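Local coordinates for oxidoreductase, NAD-binding/iron-sulfur cluster-binding protein (Nitratireductor pacificus pht-3B, PDB 6ZXU) that is a catabolic reductive dehalogenase that binds cobalamin and two [4Fe-4S] clusters, at residues 47-52 against 248-253; 677-682 against 704-709. All blocks are in the same frame, centred on the assembly; numbering follows the deposited sequence.

Contact 1 of 2, residues 47-52 against 248-253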
loop_
_atom_site.group_PDB
_atom_site.type_symbol
_atom_site.label_atom_id
_atom_site.label_comp_id
_atom_site.label_asym_id
_atom_site.label_seq_id
_atom_site.Cartn_x
_atom_site.Cartn_y
_atom_site.Cartn_z
ATOM N N ARG A 47 -16.766 23.180 1.119
ATOM C CA ARG A 47 -18.070 23.704 0.729
ATOM C C ARG A 47 -19.093 23.572 1.833
ATOM O O ARG A 47 -20.274 23.816 1.596
ATOM C CB ARG A 47 -18.540 22.961 -0.553
ATOM C CG ARG A 47 -17.694 23.321 -1.749
ATOM C CD ARG A 47 -18.290 22.705 -3.000
ATOM N NE ARG A 47 -17.530 23.072 -4.194
ATOM C CZ ARG A 47 -17.869 24.041 -5.036
ATOM N NH1 ARG A 47 -18.940 24.785 -4.828
ATOM N NH2 ARG A 47 -17.108 24.279 -6.108
ATOM N N LEU A 48 -18.679 23.189 3.030
ATOM C CA LEU A 48 -19.615 23.069 4.140
ATOM C C LEU A 48 -19.692 24.417 4.876
ATOM O O LEU A 48 -18.705 25.157 4.950
ATOM C CB LEU A 48 -19.168 22.020 5.107
ATOM C CG LEU A 48 -19.080 20.625 4.448
ATOM C CD1 LEU A 48 -18.626 19.625 5.455
ATOM C CD2 LEU A 48 -20.390 20.188 3.838
ATOM N N ALA A 49 -20.855 24.673 5.476
ATOM C CA ALA A 49 -21.070 25.907 6.225
ATOM C C ALA A 49 -20.288 25.850 7.537
ATOM O O ALA A 49 -20.389 24.899 8.263
ATOM C CB ALA A 49 -22.530 26.059 6.530
ATOM N N ARG A 50 -19.514 26.882 7.797
ATOM C CA ARG A 50 -18.677 27.001 8.978
ATOM C C ARG A 50 -18.874 28.380 9.685
ATOM O O ARG A 50 -19.346 29.342 9.103
ATOM C CB ARG A 50 -17.248 26.849 8.559
ATOM C CG ARG A 50 -16.935 25.409 8.171
ATOM C CD ARG A 50 -15.477 25.191 7.815
ATOM N NE ARG A 50 -15.433 23.926 7.086
ATOM C CZ ARG A 50 -15.378 22.735 7.632
ATOM N NH1 ARG A 50 -15.275 22.604 8.959
ATOM N NH2 ARG A 50 -15.433 21.647 6.827
ATOM N N VAL A 51 -18.553 28.405 10.959
ATOM C CA VAL A 51 -18.515 29.584 11.776
ATOM C C VAL A 51 -17.199 29.604 12.559
ATOM O O VAL A 51 -16.465 28.585 12.601
ATOM C CB VAL A 51 -19.706 29.618 12.730
ATOM C CG1 VAL A 51 -21.027 29.666 11.960
ATOM C CG2 VAL A 51 -19.692 28.463 13.666
ATOM N N ASP A 52 -16.884 30.726 13.203
ATOM C CA ASP A 52 -15.590 30.863 13.893
ATOM C C ASP A 52 -15.490 30.053 15.172
ATOM O O ASP A 52 -14.369 29.638 15.540
ATOM C CB ASP A 52 -15.287 32.355 14.176
ATOM C CG ASP A 52 -14.746 33.130 12.917
ATOM O OD1 ASP A 52 -14.656 32.534 11.803
ATOM O OD2 ASP A 52 -14.411 34.381 13.026
ATOM N N PRO A 248 -15.020 25.462 13.158
ATOM C CA PRO A 248 -16.092 24.520 13.314
ATOM C C PRO A 248 -17.250 24.617 12.306
ATOM O O PRO A 248 -17.418 25.611 11.599
ATOM C CB PRO A 248 -16.612 24.820 14.718
ATOM C CG PRO A 248 -16.159 26.242 14.953
ATOM C CD PRO A 248 -14.837 26.328 14.316
ATOM N N LEU A 249 -18.042 23.571 12.254
ATOM C CA LEU A 249 -19.158 23.530 11.358
ATOM C C LEU A 249 -20.265 24.406 11.941
ATOM O O LEU A 249 -20.454 24.453 13.163
ATOM C CB LEU A 249 -19.670 22.086 11.175
ATOM C CG LEU A 249 -18.723 21.079 10.533
ATOM C CD1 LEU A 249 -19.230 19.662 10.799
ATOM C CD2 LEU A 249 -18.601 21.331 9.057
ATOM N N ALA A 250 -21.038 25.043 11.070
ATOM C CA ALA A 250 -22.212 25.725 11.525
ATOM C C ALA A 250 -23.070 24.773 12.361
ATOM O O ALA A 250 -23.406 23.690 11.920
ATOM C CB ALA A 250 -23.025 26.275 10.345
ATOM N N PRO A 251 -23.503 25.201 13.548
ATOM C CA PRO A 251 -24.005 24.180 14.457
ATOM C C PRO A 251 -25.406 23.721 14.192
ATOM O O PRO A 251 -25.782 22.683 14.722
ATOM C CB PRO A 251 -23.892 24.855 15.830
ATOM C CG PRO A 251 -23.806 26.293 15.566
ATOM C CD PRO A 251 -23.154 26.454 14.247
ATOM N N GLU A 252 -26.182 24.497 13.447
ATOM C CA GLU A 252 -27.583 24.207 13.187
ATOM C C GLU A 252 -27.847 24.222 11.703
ATOM O O GLU A 252 -27.355 25.061 10.970
ATOM C CB GLU A 252 -28.518 25.254 13.900
ATOM N N GLY A 253 -28.695 23.302 11.261
ATOM C CA GLY A 253 -29.192 23.358 9.897
ATOM C C GLY A 253 -28.315 22.661 8.869
ATOM O O GLY A 253 -27.288 22.052 9.175
#
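R50 and L249 meet where two loops bridge. Their CA atoms lie 4.2 Å apart, and the two chain directions are 103° apart. This is a single beta bridge between loops, not part of a longer ladder. Two backbone bonds make it. A250 N donates to A49 O at 2.9 Å. V51 N donates to P248 O at 3.1 Å.

The R50 side chain runs extended from CG to NE. Its CG stands anti to the carbonyl carbon, beside the backbone N (chi1 -71°), and lies 3.5 Å from P248 O. The guanidinium then presents one face to L249, whose CD2 is 3.6 Å from R50 NH1. The polar end is held by backbone carbonyls: NH2 by L45 O, NH1 by R247 O and G214 O. An alanine here would probably leave those carbonyls without their donors and uncover L249 CD2 on that side.

The same methyl also touches L48, with L48 CD1 to L249 CD2 at 4.0 Å. V51 crosses P251 at about a right angle. Its CG2, between the backbone N and the carbonyl carbon, sits 4.0 Å from P251 CD, while CG1 lies near A250. A49 CB and A250 CB pack at 3.9 Å. D52 forms a salt bridge with R247, the residue just before segment 248-253.

The carbonyl bonds at NH1 and NH2 probably fix the rotation of the guanidinium. Its face then stays against L249 CD2, while backbone oxygens are likely to offset the positive charge.

Contact 2 of 2, residues 677-682 against 704-709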
loop_
_atom_site.group_PDB
_atom_site.type_symbol
_atom_site.label_atom_id
_atom_site.label_comp_id
_atom_site.label_asym_id
_atom_site.label_seq_id
_atom_site.Cartn_x
_atom_site.Cartn_y
_atom_site.Cartn_z
ATOM N N LEU A 677 21.415 -7.040 -20.616
ATOM C CA LEU A 677 21.168 -7.100 -19.212
ATOM C C LEU A 677 21.773 -8.406 -18.619
ATOM O O LEU A 677 22.012 -9.369 -19.333
ATOM C CB LEU A 677 19.626 -7.006 -18.954
ATOM C CG LEU A 677 18.934 -5.742 -19.512
ATOM C CD1 LEU A 677 17.471 -5.851 -19.247
ATOM C CD2 LEU A 677 19.451 -4.414 -18.887
ATOM N N ALA A 678 21.987 -8.393 -17.304
ATOM C CA ALA A 678 22.457 -9.556 -16.567
ATOM C C ALA A 678 21.267 -10.180 -15.818
ATOM O O ALA A 678 20.352 -9.450 -15.372
ATOM C CB ALA A 678 23.528 -9.169 -15.590
ATOM N N MET A 679 21.191 -11.490 -15.791
ATOM C CA MET A 679 20.159 -12.192 -15.027
ATOM C C MET A 679 20.820 -13.123 -14.014
ATOM O O MET A 679 21.914 -13.591 -14.245
ATOM C CB MET A 679 19.203 -12.972 -15.910
ATOM C CG MET A 679 19.847 -13.989 -16.773
ATOM S SD MET A 679 18.769 -15.210 -17.492
ATOM C CE MET A 679 17.329 -14.344 -18.103
ATOM N N TYR A 680 20.130 -13.409 -12.940
ATOM C CA TYR A 680 20.721 -14.178 -11.869
ATOM C C TYR A 680 19.746 -15.275 -11.459
ATOM O O TYR A 680 19.118 -15.197 -10.397
ATOM C CB TYR A 680 21.092 -13.293 -10.708
ATOM C CG TYR A 680 22.123 -12.281 -11.077
ATOM C CD1 TYR A 680 23.438 -12.620 -11.203
ATOM C CD2 TYR A 680 21.753 -10.998 -11.445
ATOM C CE1 TYR A 680 24.400 -11.711 -11.611
ATOM C CE2 TYR A 680 22.696 -10.078 -11.916
ATOM C CZ TYR A 680 24.040 -10.466 -11.989
ATOM O OH TYR A 680 25.013 -9.517 -12.402
ATOM N N PRO A 681 19.660 -16.334 -12.295
ATOM C CA PRO A 681 18.857 -17.478 -11.899
ATOM C C PRO A 681 19.591 -18.228 -10.801
ATOM O O PRO A 681 20.710 -17.887 -10.498
ATOM C CB PRO A 681 18.757 -18.289 -13.187
ATOM C CG PRO A 681 19.989 -17.925 -13.933
ATOM C CD PRO A 681 20.282 -16.520 -13.605
ATOM N N PRO A 682 18.960 -19.280 -10.214
ATOM C CA PRO A 682 19.612 -20.005 -9.118
ATOM C C PRO A 682 21.092 -20.346 -9.269
ATOM O O PRO A 682 21.844 -20.256 -8.290
ATOM C CB PRO A 682 18.745 -21.247 -8.977
ATOM C CG PRO A 682 17.381 -20.693 -9.269
ATOM C CD PRO A 682 17.578 -19.752 -10.406
ATOM N N LEU A 704 25.494 -11.559 -17.523
ATOM C CA LEU A 704 25.309 -11.111 -18.898
ATOM C C LEU A 704 25.315 -12.239 -19.851
ATOM O O LEU A 704 24.477 -12.317 -20.766
ATOM C CB LEU A 704 26.400 -10.071 -19.291
ATOM C CG LEU A 704 26.335 -8.722 -18.537
ATOM C CD1 LEU A 704 27.664 -7.982 -18.613
ATOM C CD2 LEU A 704 25.224 -7.852 -19.091
ATOM N N ALA A 705 26.239 -13.186 -19.656
ATOM C CA ALA A 705 26.317 -14.368 -20.572
ATOM C C ALA A 705 25.114 -15.273 -20.399
ATOM O O ALA A 705 24.617 -15.870 -21.347
ATOM C CB ALA A 705 27.585 -15.140 -20.339
ATOM N N GLU A 706 24.647 -15.405 -19.173
ATOM C CA GLU A 706 23.463 -16.184 -18.882
ATOM C C GLU A 706 22.229 -15.641 -19.592
ATOM O O GLU A 706 21.429 -16.392 -20.167
ATOM C CB GLU A 706 23.242 -16.203 -17.374
ATOM C CG GLU A 706 22.127 -17.085 -16.906
ATOM C CD GLU A 706 22.550 -18.559 -17.028
ATOM O OE1 GLU A 706 23.796 -18.797 -17.246
ATOM O OE2 GLU A 706 21.665 -19.460 -16.919
ATOM N N TYR A 707 22.076 -14.325 -19.634
ATOM C CA TYR A 707 20.971 -13.716 -20.344
ATOM C C TYR A 707 21.056 -13.953 -21.850
ATOM O O TYR A 707 20.049 -14.281 -22.434
ATOM C CB TYR A 707 20.871 -12.222 -20.010
ATOM C CG TYR A 707 19.475 -11.584 -20.042
ATOM C CD1 TYR A 707 18.682 -11.673 -21.137
ATOM C CD2 TYR A 707 19.035 -10.856 -18.998
ATOM C CE1 TYR A 707 17.457 -11.042 -21.209
ATOM C CE2 TYR A 707 17.792 -10.263 -18.981
ATOM C CZ TYR A 707 17.016 -10.345 -20.086
ATOM O OH TYR A 707 15.807 -9.730 -20.032
ATOM N N ALA A 708 22.235 -13.891 -22.434
ATOM C CA ALA A 708 22.404 -14.171 -23.834
ATOM C C ALA A 708 22.103 -15.659 -24.147
ATOM O O ALA A 708 21.634 -15.983 -25.212
ATOM C CB ALA A 708 23.839 -13.809 -24.266
ATOM N N ALA A 709 22.274 -16.530 -23.187
ATOM C CA ALA A 709 22.041 -17.950 -23.411
ATOM C C ALA A 709 20.614 -18.386 -23.048
ATOM O O ALA A 709 20.275 -19.523 -23.242
ATOM C CB ALA A 709 23.020 -18.772 -22.561
HETATM O O HOH W 1 23.183 -9.896 -21.715
#
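M679 and Y707 meet where segment 677-682 packs on helix 700-709. It is a Met-aromatic contact with a CH-pi component. M679 CE lies over one face of the Y707 ring, 4.0 Å from its centroid and offset toward the rim. SD sits obliquely, 5.0 Å from the same centroid. The bend at chi3 (44°) sets CE over the ring.

Apolar packing continues around this pair. L677 CB lies 3.7 Å from Y707 CE2. A678 CB rests against L704 CG at 4.1 Å. E706 crosses M679 at about a right angle, the two CG atoms in contact. E706 CG also lies 3.8 Å from P681 CG. The backbone carbon A678 C lies at the edge of the Y707 ring, in its plane.

The polar links run through water and outside partners. One water donates to L677 O at 2.7 Å and to L704 O at 2.9 Å, so it joins loop and helix. The E706 carboxylate forms a salt bridge with R683, the residue just after segment 677-682. Y707 OH bonds to K569 O, and K569 is a cobalamin-binding residue.

This is a helix packed on an extended loop, with M679 and Y707 both touching V560 of strand 560-562. The P681 side chain lies about 7 Å from the bound cobalamin. The arrangement is consistent with a second layer around the cobalamin site.

How the contacts relate
From the N terminus, segment 47-52 comes first, in the loop before helix 74-85. Contact 1 brings it to 248-253, in the loop after strand 232-239. It closes a loop of 195 residues that holds the antiparallel sheet of strands 121-126, 142-149, 232-239 and 194-198. The chain then runs through the second four-stranded sheet and the iron-sulfur region. Contact 2 closes a much shorter loop of 21 residues, tying the loop after helix 671-674 to helix 700-709. The two contacts follow in series and neither nest nor cross. They lie on opposite sides of the chain's centre. The centres of contact 1 and contact 2 are about 64 Å apart.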